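Local structure of membrane-associated protein VP24 (Marburg virus - Musoke, Kenya, 1980, 4OR8) at residues Trp56-Phe61 and Ile166-Val171; Pro97-Ile102 and Val233-Val238; Arg109-Val114 and Lys172-Lys177; Thr198-Ile203 and Val215-Ile220. The protein may act as a minor matrix protein in viral nucleocapsid assembly and virion budding, and interacts with the nucleoprotein. All blocks are in the same frame, centred on the assembly; numbering follows the deposited sequence. Where two conformers were deposited one is given.

Interaction 1: Trp56-Phe61 and Ile166-Val171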
# COMPACT_ATOMS: atom_id res chain seq x y z
N TRP B 56 14.80 -11.43 8.70
CA TRP B 56 15.54 -12.36 7.87
C TRP B 56 16.68 -11.62 7.20
O TRP B 56 16.47 -10.56 6.61
CB TRP B 56 14.62 -12.99 6.82
CG TRP B 56 15.37 -13.84 5.85
CD1 TRP B 56 15.64 -15.17 5.97
CD2 TRP B 56 15.95 -13.42 4.61
NE1 TRP B 56 16.35 -15.60 4.88
CE2 TRP B 56 16.56 -14.55 4.03
CE3 TRP B 56 16.02 -12.19 3.94
CZ2 TRP B 56 17.22 -14.49 2.81
CZ3 TRP B 56 16.67 -12.14 2.73
CH2 TRP B 56 17.27 -13.28 2.17
N GLY B 57 17.88 -12.17 7.31
CA GLY B 57 19.07 -11.45 6.87
C GLY B 57 19.16 -10.17 7.68
O GLY B 57 18.97 -10.19 8.89
N ASN B 58 19.43 -9.06 7.01
CA ASN B 58 19.43 -7.76 7.67
C ASN B 58 18.15 -6.98 7.38
O ASN B 58 18.11 -5.76 7.53
CB ASN B 58 20.67 -6.94 7.28
CG ASN B 58 20.77 -6.71 5.79
OD1 ASN B 58 20.00 -7.27 5.01
ND2 ASN B 58 21.72 -5.87 5.39
N PHE B 59 17.11 -7.69 6.95
CA PHE B 59 15.81 -7.08 6.72
C PHE B 59 14.96 -7.19 7.97
O PHE B 59 14.93 -8.24 8.62
CB PHE B 59 15.06 -7.77 5.57
CG PHE B 59 15.67 -7.55 4.22
CD1 PHE B 59 15.35 -6.42 3.48
CD2 PHE B 59 16.52 -8.48 3.66
CE1 PHE B 59 15.89 -6.22 2.22
CE2 PHE B 59 17.06 -8.29 2.40
CZ PHE B 59 16.75 -7.16 1.68
N VAL B 60 14.26 -6.11 8.30
CA VAL B 60 13.22 -6.16 9.32
C VAL B 60 11.88 -5.86 8.67
O VAL B 60 11.61 -4.72 8.29
CB VAL B 60 13.48 -5.16 10.46
CG1 VAL B 60 12.39 -5.27 11.51
CG2 VAL B 60 14.84 -5.39 11.08
N PHE B 61 11.05 -6.88 8.51
CA PHE B 61 9.76 -6.71 7.86
C PHE B 61 8.67 -6.34 8.86
O PHE B 61 8.54 -6.96 9.91
CB PHE B 61 9.37 -7.97 7.09
CG PHE B 61 10.28 -8.27 5.93
CD1 PHE B 61 10.25 -7.48 4.79
CD2 PHE B 61 11.15 -9.34 5.97
CE1 PHE B 61 11.08 -7.76 3.72
CE2 PHE B 61 11.99 -9.62 4.91
CZ PHE B 61 11.95 -8.83 3.78
N ILE B 166 25.66 -9.19 -1.53
CA ILE B 166 25.03 -9.36 -2.83
C ILE B 166 23.62 -9.92 -2.68
O ILE B 166 22.68 -9.47 -3.34
CB ILE B 166 25.87 -10.27 -3.75
CG1 ILE B 166 27.18 -9.57 -4.12
CG2 ILE B 166 25.10 -10.63 -5.01
CD1 ILE B 166 28.08 -10.39 -5.02
N LEU B 167 23.48 -10.90 -1.80
CA LEU B 167 22.19 -11.54 -1.56
C LEU B 167 21.13 -10.54 -1.11
O LEU B 167 20.00 -10.56 -1.60
CB LEU B 167 22.32 -12.66 -0.54
CG LEU B 167 21.00 -13.38 -0.24
CD1 LEU B 167 20.47 -14.03 -1.51
CD2 LEU B 167 21.17 -14.41 0.87
N MET B 168 21.50 -9.66 -0.18
CA MET B 168 20.58 -8.64 0.30
C MET B 168 20.27 -7.62 -0.79
O MET B 168 19.13 -7.23 -0.98
CB MET B 168 21.15 -7.94 1.53
CG MET B 168 21.52 -8.88 2.67
SD MET B 168 20.13 -9.88 3.26
CE MET B 168 20.85 -11.51 3.15
N ALA B 169 21.31 -7.21 -1.52
CA ALA B 169 21.14 -6.25 -2.61
C ALA B 169 20.22 -6.79 -3.71
O ALA B 169 19.45 -6.05 -4.31
CB ALA B 169 22.49 -5.87 -3.19
N GLY B 170 20.32 -8.10 -3.95
CA GLY B 170 19.49 -8.76 -4.93
C GLY B 170 18.02 -8.78 -4.57
O GLY B 170 17.16 -8.56 -5.44
N VAL B 171 17.72 -9.04 -3.30
CA VAL B 171 16.34 -9.10 -2.83
C VAL B 171 15.69 -7.72 -2.88
O VAL B 171 14.53 -7.59 -3.27
CB VAL B 171 16.26 -9.67 -1.39
CG1 VAL B 171 14.85 -9.55 -0.85
CG2 VAL B 171 16.71 -11.12 -1.38
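Met168 on helix 161-178 pushes its side chain against the tip of a β hairpin, where a type II' turn from Trp56 to Phe59 joins strands 51-56 and 59-64. The motif is a Met-aromatic contact with two rings. Met168 CG lies anti to its carbonyl carbon (chi1 -56°), and the chain is bent at chi2 and chi3, which leaves SD beside Phe59 and CE near Trp56. From the root outward, Met168 CB lies near Phe59 CE2 at 4.2 Å. The side chains of Met168 and Asn58 slide past each other in opposite directions. Met168 SD comes to 3.6 Å from Phe59 CE2 and stands 4.7 Å from the centroid of that ring. The same sulfur is 4.9 Å from the centroid of the six-membered ring of Trp56. Its approach is oblique to both rings, 42° off the normal of Trp56 and 65° off that of Phe59. Met168 CE ends 4.1 Å from Trp56 CH2. Gly57, whose positive phi fits its place in the turn, brings its CA within 4.1 Å of Met168 SD.

One helical turn on, Val171 extends the apolar surface, while Leu167 CD2 also touches Trp56 CH2. No hydrogen bond crosses between the segments, so the join rests on apolar and sulfur contacts. Val171 divides its branches between the two rings: CG1 lies 4.0 Å from Phe59 CZ and CG2 4.2 Å from Trp56 CH2.

Interaction 2: Pro97-Ile102 and Val233-Val238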
# COMPACT_ATOMS: atom_id res chain seq x y z
N PRO B 97 -14.43 -22.39 -3.41
CA PRO B 97 -14.45 -22.57 -1.95
C PRO B 97 -13.27 -23.39 -1.44
O PRO B 97 -12.92 -23.27 -0.26
CB PRO B 97 -15.76 -23.34 -1.72
CG PRO B 97 -16.59 -23.06 -2.93
CD PRO B 97 -15.62 -22.96 -4.06
N LYS B 98 -12.66 -24.19 -2.30
CA LYS B 98 -11.56 -25.07 -1.90
C LYS B 98 -10.24 -24.34 -1.66
O LYS B 98 -9.37 -24.84 -0.95
CB LYS B 98 -11.37 -26.19 -2.91
CG LYS B 98 -12.14 -27.46 -2.59
CD LYS B 98 -11.72 -28.61 -3.49
CE LYS B 98 -12.36 -29.92 -3.07
NZ LYS B 98 -11.99 -30.29 -1.67
N SER B 99 -10.08 -23.16 -2.26
CA SER B 99 -8.87 -22.38 -2.07
C SER B 99 -8.82 -21.84 -0.64
O SER B 99 -9.85 -21.48 -0.08
CB SER B 99 -8.79 -21.23 -3.07
OG SER B 99 -9.74 -20.22 -2.75
N THR B 100 -7.62 -21.80 -0.07
CA THR B 100 -7.47 -21.35 1.31
C THR B 100 -6.57 -20.12 1.44
O THR B 100 -5.57 -19.99 0.74
CB THR B 100 -6.92 -22.48 2.22
OG1 THR B 100 -5.59 -22.83 1.81
CG2 THR B 100 -7.82 -23.71 2.14
N ILE B 101 -6.95 -19.23 2.34
CA ILE B 101 -6.22 -17.99 2.56
C ILE B 101 -5.11 -18.19 3.59
O ILE B 101 -5.33 -18.77 4.65
CB ILE B 101 -7.16 -16.89 3.05
CG1 ILE B 101 -8.28 -16.68 2.04
CG2 ILE B 101 -6.39 -15.59 3.28
CD1 ILE B 101 -9.35 -15.73 2.50
N ILE B 102 -3.92 -17.70 3.27
CA ILE B 102 -2.80 -17.80 4.20
C ILE B 102 -2.47 -16.43 4.77
O ILE B 102 -2.78 -15.40 4.17
CB ILE B 102 -1.55 -18.39 3.52
CG1 ILE B 102 -1.15 -17.56 2.30
CG2 ILE B 102 -1.80 -19.84 3.12
CD1 ILE B 102 0.08 -18.06 1.58
N VAL B 233 -4.86 -24.81 -3.93
CA VAL B 233 -4.66 -23.39 -4.20
C VAL B 233 -4.68 -22.57 -2.91
O VAL B 233 -5.66 -22.58 -2.17
CB VAL B 233 -5.73 -22.83 -5.16
CG1 VAL B 233 -5.63 -21.32 -5.26
CG2 VAL B 233 -5.59 -23.47 -6.54
N VAL B 234 -3.59 -21.86 -2.65
CA VAL B 234 -3.53 -20.95 -1.52
C VAL B 234 -3.19 -19.56 -2.02
O VAL B 234 -2.62 -19.40 -3.10
CB VAL B 234 -2.47 -21.38 -0.48
CG1 VAL B 234 -2.81 -22.74 0.10
CG2 VAL B 234 -1.08 -21.39 -1.10
N PHE B 235 -3.56 -18.55 -1.24
CA PHE B 235 -3.23 -17.17 -1.60
C PHE B 235 -3.27 -16.25 -0.39
O PHE B 235 -4.02 -16.48 0.56
CB PHE B 235 -4.15 -16.65 -2.71
CG PHE B 235 -5.57 -16.43 -2.27
CD1 PHE B 235 -6.47 -17.48 -2.22
CD2 PHE B 235 -6.01 -15.16 -1.92
CE1 PHE B 235 -7.78 -17.28 -1.82
CE2 PHE B 235 -7.32 -14.95 -1.52
CZ PHE B 235 -8.21 -16.01 -1.47
N GLY B 236 -2.46 -15.20 -0.44
CA GLY B 236 -2.42 -14.21 0.61
C GLY B 236 -2.16 -12.84 0.03
O GLY B 236 -1.93 -12.71 -1.17
N LEU B 237 -2.17 -11.82 0.88
CA LEU B 237 -1.98 -10.46 0.42
C LEU B 237 -0.87 -9.77 1.20
O LEU B 237 -0.97 -9.61 2.42
CB LEU B 237 -3.28 -9.66 0.57
CG LEU B 237 -3.25 -8.20 0.15
CD1 LEU B 237 -2.92 -8.07 -1.33
CD2 LEU B 237 -4.58 -7.52 0.46
N VAL B 238 0.20 -9.39 0.51
CA VAL B 238 1.27 -8.63 1.13
C VAL B 238 1.07 -7.14 0.88
O VAL B 238 1.04 -6.70 -0.26
CB VAL B 238 2.66 -9.07 0.63
CG1 VAL B 238 3.73 -8.20 1.26
CG2 VAL B 238 2.92 -10.53 0.96
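Thr100 and Val234, followed by Ile101 and Phe235, pair as parallel β bridges, and three backbone hydrogen bonds define the register. Thr100 N donates to Val233 O at 3.0 Å. Phe235 N returns a bond to Thr100 O at 3.2 Å, and Ile102 N reaches Phe235 O at 3.0 Å. Thr100 and Ile102 thus bracket Phe235, as expected of parallel strands.

The side chains on each face of the sheet reinforce this pairing. On one face the Phe235 ring meets Ile101, whose CG1 approaches Phe235 CZ to 3.6 Å. A chi1 of 70° sets Phe235 CG between its backbone N and carbonyl carbon, which brings the ring beside Ile101. Ser99 OG sits at the edge of that ring, 3.7 Å from Phe235 CE1. On the face of Thr100 and Val234, Thr100 OG1 comes to 3.3 Å from Val234 CG1. Ile102 CG2 meets Val234 CB at 4.0 Å, the two side chains crossing at about a right angle.

Further out, Ser99 OG is hydrogen-bonded to Leu93 O, Asn96 O and Lys75 NZ, three polar partners for a hydroxyl just before the short strand. Strand 100-101 is outermost in the five-stranded mixed sheet, and strand 210-221 flanks 228-239 on its other side. Helix 68-73 packs on Ile101, whereas helix 104-115 reaches Ile102 through Ile110.

Interaction 3: Arg109-Val114 and Lys172-Lys177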
# COMPACT_ATOMS: atom_id res chain seq x y z
N ARG B 109 6.84 -14.81 2.95
CA ARG B 109 7.82 -15.88 2.95
C ARG B 109 7.91 -16.49 1.55
O ARG B 109 9.00 -16.73 1.04
CB ARG B 109 7.44 -16.95 3.97
CG ARG B 109 8.49 -18.01 4.22
CD ARG B 109 7.95 -19.07 5.18
NE ARG B 109 8.81 -20.24 5.27
CZ ARG B 109 9.61 -20.51 6.30
NH1 ARG B 109 9.65 -19.69 7.34
NH2 ARG B 109 10.36 -21.60 6.29
N ILE B 110 6.75 -16.72 0.95
CA ILE B 110 6.65 -17.23 -0.41
C ILE B 110 7.30 -16.27 -1.39
O ILE B 110 8.03 -16.67 -2.29
CB ILE B 110 5.18 -17.47 -0.80
CG1 ILE B 110 4.61 -18.65 -0.01
CG2 ILE B 110 5.05 -17.73 -2.29
CD1 ILE B 110 3.17 -18.95 -0.32
N LEU B 111 7.02 -14.98 -1.20
CA LEU B 111 7.54 -13.94 -2.08
C LEU B 111 9.07 -13.91 -2.01
O LEU B 111 9.75 -13.77 -3.02
CB LEU B 111 6.94 -12.59 -1.69
CG LEU B 111 6.97 -11.44 -2.70
CD1 LEU B 111 5.88 -10.44 -2.37
CD2 LEU B 111 8.33 -10.76 -2.69
N LEU B 112 9.60 -14.06 -0.80
CA LEU B 112 11.05 -14.09 -0.61
C LEU B 112 11.68 -15.30 -1.29
O LEU B 112 12.78 -15.20 -1.84
CB LEU B 112 11.40 -14.07 0.88
CG LEU B 112 11.45 -12.68 1.51
CD1 LEU B 112 11.75 -12.77 2.99
CD2 LEU B 112 12.51 -11.84 0.81
N GLY B 113 10.99 -16.43 -1.25
CA GLY B 113 11.47 -17.63 -1.91
C GLY B 113 11.64 -17.41 -3.40
O GLY B 113 12.61 -17.87 -4.00
N VAL B 114 10.70 -16.69 -3.99
CA VAL B 114 10.76 -16.34 -5.40
C VAL B 114 11.94 -15.41 -5.69
O VAL B 114 12.67 -15.60 -6.67
CB VAL B 114 9.45 -15.67 -5.86
CG1 VAL B 114 9.58 -15.10 -7.27
CG2 VAL B 114 8.31 -16.68 -5.80
N LYS B 172 16.44 -6.69 -2.49
CA LYS B 172 15.97 -5.32 -2.59
C LYS B 172 15.68 -4.97 -4.04
O LYS B 172 14.70 -4.29 -4.35
CB LYS B 172 16.99 -4.34 -2.01
CG LYS B 172 17.14 -4.41 -0.50
CD LYS B 172 18.27 -3.51 -0.00
CE LYS B 172 17.92 -2.04 -0.14
NZ LYS B 172 16.80 -1.64 0.76
N ASN B 173 16.54 -5.45 -4.93
CA ASN B 173 16.37 -5.22 -6.36
C ASN B 173 15.10 -5.88 -6.89
O ASN B 173 14.40 -5.30 -7.72
CB ASN B 173 17.60 -5.73 -7.12
CG ASN B 173 17.44 -5.62 -8.62
OD1 ASN B 173 17.23 -6.61 -9.31
ND2 ASN B 173 17.55 -4.40 -9.14
N PHE B 174 14.81 -7.08 -6.41
CA PHE B 174 13.60 -7.78 -6.82
C PHE B 174 12.35 -7.07 -6.32
O PHE B 174 11.35 -6.99 -7.02
CB PHE B 174 13.62 -9.22 -6.32
CG PHE B 174 12.40 -10.01 -6.72
CD1 PHE B 174 12.34 -10.62 -7.96
CD2 PHE B 174 11.33 -10.15 -5.85
CE1 PHE B 174 11.23 -11.35 -8.33
CE2 PHE B 174 10.22 -10.88 -6.22
CZ PHE B 174 10.16 -11.48 -7.46
N PHE B 175 12.42 -6.57 -5.09
CA PHE B 175 11.32 -5.80 -4.52
C PHE B 175 11.07 -4.58 -5.38
O PHE B 175 9.93 -4.22 -5.67
CB PHE B 175 11.64 -5.36 -3.10
CG PHE B 175 11.57 -6.47 -2.09
CD1 PHE B 175 10.88 -7.64 -2.37
CD2 PHE B 175 12.19 -6.34 -0.86
CE1 PHE B 175 10.82 -8.66 -1.44
CE2 PHE B 175 12.13 -7.36 0.07
CZ PHE B 175 11.44 -8.52 -0.22
N ASN B 176 12.16 -3.94 -5.79
CA ASN B 176 12.09 -2.74 -6.60
C ASN B 176 11.46 -2.97 -7.98
O ASN B 176 10.72 -2.12 -8.47
CB ASN B 176 13.48 -2.12 -6.76
CG ASN B 176 13.47 -0.89 -7.65
OD1 ASN B 176 13.18 0.21 -7.20
ND2 ASN B 176 13.78 -1.09 -8.93
N LYS B 177 11.77 -4.10 -8.59
CA LYS B 177 11.22 -4.39 -9.91
C LYS B 177 9.75 -4.82 -9.81
O LYS B 177 9.01 -4.73 -10.79
CB LYS B 177 12.07 -5.42 -10.67
CG LYS B 177 12.08 -6.80 -10.07
CD LYS B 177 13.37 -7.54 -10.43
CE LYS B 177 13.65 -7.49 -11.92
NZ LYS B 177 14.90 -8.23 -12.27
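Leu111 and Phe174 both carry CG anti to the backbone N (chi1 -161° for Leu111), whereas Phe175 has CG anti to its carbonyl carbon (chi1 -74°). Adjacent on helix 161-178 and with different chi1, the two phenylalanine rings still both reach helix 104-115. Leu111 CD2 is the atom they share. It lies at the edge of the Phe175 ring, near its plane, 3.5 Å from Phe175 CE1, and also at the edge of the Phe174 ring, 4.0 Å from Phe174 CE2.

Two further contacts complete the interface. Val114 CG1 approaches Phe174 CZ obliquely at 3.7 Å. Leu112 brings CD2 to 3.6 Å from Phe175 CZ, a contact that is doubtful because Leu112 has a second conformer. All four leucine and valine contacts with the rings come from side chains that cross obliquely, and no hydrogen bond spans the segments. All five touching residues are buried; the centre of the contact lies about 6 Å from the centre of the chain.

Beyond the pair, Phe61 of strand 59-64 packs on both Leu112 and Phe175, while Val213 of strand 210-221 touches Leu111. Lys177, which takes no part in the contact, forms a salt bridge with Glu120. The local axes approach to 10.7 Å at 107°, a spacing wide enough for whole leucine and phenylalanine side chains to lie between the backbones. This is a nearly perpendicular helix pair, joined by apolar side chains, in the core of the pyramidal VP24 fold.

Interaction 4: Thr198-Ile203 and Val215-Ile220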
# COMPACT_ATOMS: atom_id res chain seq x y z
N THR B 198 9.97 -25.65 -7.93
CA THR B 198 9.83 -26.90 -7.19
C THR B 198 8.44 -27.53 -7.26
O THR B 198 7.92 -28.02 -6.26
CB THR B 198 10.25 -26.75 -5.72
OG1 THR B 198 9.32 -25.90 -5.04
CG2 THR B 198 11.65 -26.15 -5.62
N GLY B 199 7.84 -27.52 -8.45
CA GLY B 199 6.58 -28.19 -8.67
C GLY B 199 5.35 -27.45 -8.17
O GLY B 199 4.36 -28.07 -7.78
N GLN B 200 5.40 -26.12 -8.19
CA GLN B 200 4.22 -25.33 -7.85
C GLN B 200 4.20 -23.95 -8.51
O GLN B 200 5.13 -23.15 -8.35
CB GLN B 200 4.05 -25.21 -6.33
CG GLN B 200 5.25 -24.70 -5.56
CD GLN B 200 5.04 -24.80 -4.06
OE1 GLN B 200 4.85 -25.90 -3.52
NE2 GLN B 200 5.06 -23.67 -3.37
N GLN B 201 3.13 -23.69 -9.26
CA GLN B 201 3.00 -22.45 -10.00
C GLN B 201 2.71 -21.27 -9.07
O GLN B 201 1.70 -21.26 -8.37
CB GLN B 201 1.88 -22.57 -11.04
CG GLN B 201 1.92 -21.48 -12.10
CD GLN B 201 0.69 -21.47 -12.97
OE1 GLN B 201 -0.44 -21.60 -12.48
NE2 GLN B 201 0.89 -21.32 -14.28
N ILE B 202 3.59 -20.28 -9.08
CA ILE B 202 3.44 -19.11 -8.22
C ILE B 202 3.15 -17.86 -9.05
O ILE B 202 3.85 -17.58 -10.02
CB ILE B 202 4.70 -18.88 -7.37
CG1 ILE B 202 5.02 -20.14 -6.56
CG2 ILE B 202 4.51 -17.68 -6.45
CD1 ILE B 202 6.27 -20.01 -5.72
N ILE B 203 2.12 -17.12 -8.66
CA ILE B 203 1.73 -15.91 -9.36
C ILE B 203 1.58 -14.71 -8.42
O ILE B 203 0.79 -14.74 -7.48
CB ILE B 203 0.41 -16.10 -10.14
CG1 ILE B 203 0.63 -17.05 -11.32
CG2 ILE B 203 -0.10 -14.76 -10.64
CD1 ILE B 203 -0.15 -18.34 -11.22
N VAL B 215 -0.44 -19.28 -4.97
CA VAL B 215 0.30 -20.50 -5.25
C VAL B 215 -0.61 -21.68 -5.61
O VAL B 215 -1.51 -22.03 -4.86
CB VAL B 215 1.18 -20.92 -4.05
CG1 VAL B 215 1.93 -22.21 -4.37
CG2 VAL B 215 2.15 -19.81 -3.69
N ARG B 216 -0.36 -22.27 -6.77
CA ARG B 216 -1.08 -23.48 -7.17
C ARG B 216 -0.15 -24.68 -7.08
O ARG B 216 0.79 -24.82 -7.86
CB ARG B 216 -1.63 -23.34 -8.59
CG ARG B 216 -2.59 -22.18 -8.77
CD ARG B 216 -2.99 -22.02 -10.23
NE ARG B 216 -3.91 -20.91 -10.43
CZ ARG B 216 -4.41 -20.56 -11.61
NH1 ARG B 216 -4.08 -21.23 -12.71
NH2 ARG B 216 -5.24 -19.53 -11.71
N ARG B 217 -0.41 -25.55 -6.10
CA ARG B 217 0.47 -26.68 -5.83
C ARG B 217 -0.28 -28.01 -5.87
O ARG B 217 -1.47 -28.06 -6.17
CB ARG B 217 1.14 -26.50 -4.47
CG ARG B 217 0.16 -26.49 -3.30
CD ARG B 217 0.88 -26.67 -1.98
NE ARG B 217 1.70 -25.52 -1.62
CZ ARG B 217 1.42 -24.67 -0.64
NH1 ARG B 217 0.33 -24.86 0.10
NH2 ARG B 217 2.22 -23.65 -0.38
N ILE B 218 0.44 -29.08 -5.56
CA ILE B 218 -0.17 -30.40 -5.43
C ILE B 218 0.02 -30.90 -4.01
O ILE B 218 1.15 -31.08 -3.55
CB ILE B 218 0.44 -31.41 -6.41
CG1 ILE B 218 0.08 -31.03 -7.85
CG2 ILE B 218 -0.07 -32.81 -6.10
CD1 ILE B 218 0.60 -32.00 -8.88
N ASP B 219 -1.09 -31.11 -3.31
CA ASP B 219 -1.04 -31.58 -1.94
C ASP B 219 -1.00 -33.10 -1.86
O ASP B 219 -1.69 -33.80 -2.60
CB ASP B 219 -2.24 -31.05 -1.15
CG ASP B 219 -1.96 -29.70 -0.51
OD1 ASP B 219 -0.92 -29.09 -0.85
OD2 ASP B 219 -2.78 -29.25 0.31
N ILE B 220 -0.17 -33.61 -0.95
CA ILE B 220 -0.04 -35.04 -0.74
C ILE B 220 -0.62 -35.44 0.61
O ILE B 220 -0.00 -35.22 1.65
CB ILE B 220 1.44 -35.47 -0.80
CG1 ILE B 220 2.07 -35.00 -2.11
CG2 ILE B 220 1.56 -36.98 -0.62
CD1 ILE B 220 3.52 -35.39 -2.27
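Gln201 and Arg216 run side by side and point the same way, as do Gln200 and Arg217, giving two glutamine-arginine pairs at the open end of an antiparallel hairpin. In the first, the amide and guanidinium planes are 57° apart, and Gln201 OE1 rests 3.4 Å from Arg216 CD, alongside the arginine's extended chain. The Arg216 head is engaged by a salt bridge from NE to Glu214. Arg21 of the second subunit comes close to Arg216 NH2, a meeting of like charges. In the second pair the planes are 49° apart, and Gln200 OE1 lies in the plane of the Arg217 guanidinium at its edge, 3.7 Å from Arg217 NE. That separation marks polar proximity rather than a hydrogen bond. Nearer the backbone, Gln200 CB touches Arg217 CB at 3.7 Å, while the amide NE2 of Gln200 packs on Val215 CG1 at 3.6 Å.

Ile202 and Val215 form a third pair whose side chains lie side by side and point the same way. Theirs is a non-hydrogen-bonded position, with Ile202 CG1 lying 4.1 Å from Val215 CG2. The adjoining hydrogen-bonded pair, Gln201 and Arg216, is held by Arg216 N to Gln201 O at 2.8 Å, with an N-H...O angle of 174°. The return bond, Gln201 N to Arg216 O, is weak because it is bent, though 3.0 Å long.

Strand 192-196 continues the sheet beyond 201-206, and strand 228-239 continues it beyond 210-221. Helix 104-115 packs against the face carrying Ile202 and Val215, through Val114 and Ile110 respectively. Helix 127-142 adds Leu141 to Ile202 and Leu142 to Gln200.

From the N terminus, residues 56-61 open interaction 1, 97-102 open interaction 2 and 109-114 open interaction 3. Interaction 1 closes first, at 166-171, and interaction 3 follows at once on the same helix, at 172-177. Interaction 1 thus crosses both 2 and 3. Interaction 4 is a short hairpin closure between 198-203 and 215-220. Interaction 2 closes last, at 233-238, and its loop encloses interactions 3 and 4, which lie in series. Helix 161-178 joins 1 to 3, with centres 9 Å apart. Helix 104-115 packs on the mixed sheet shared by 2 and 4, while interaction 1 joins the three-stranded antiparallel sheet to helix 161-178.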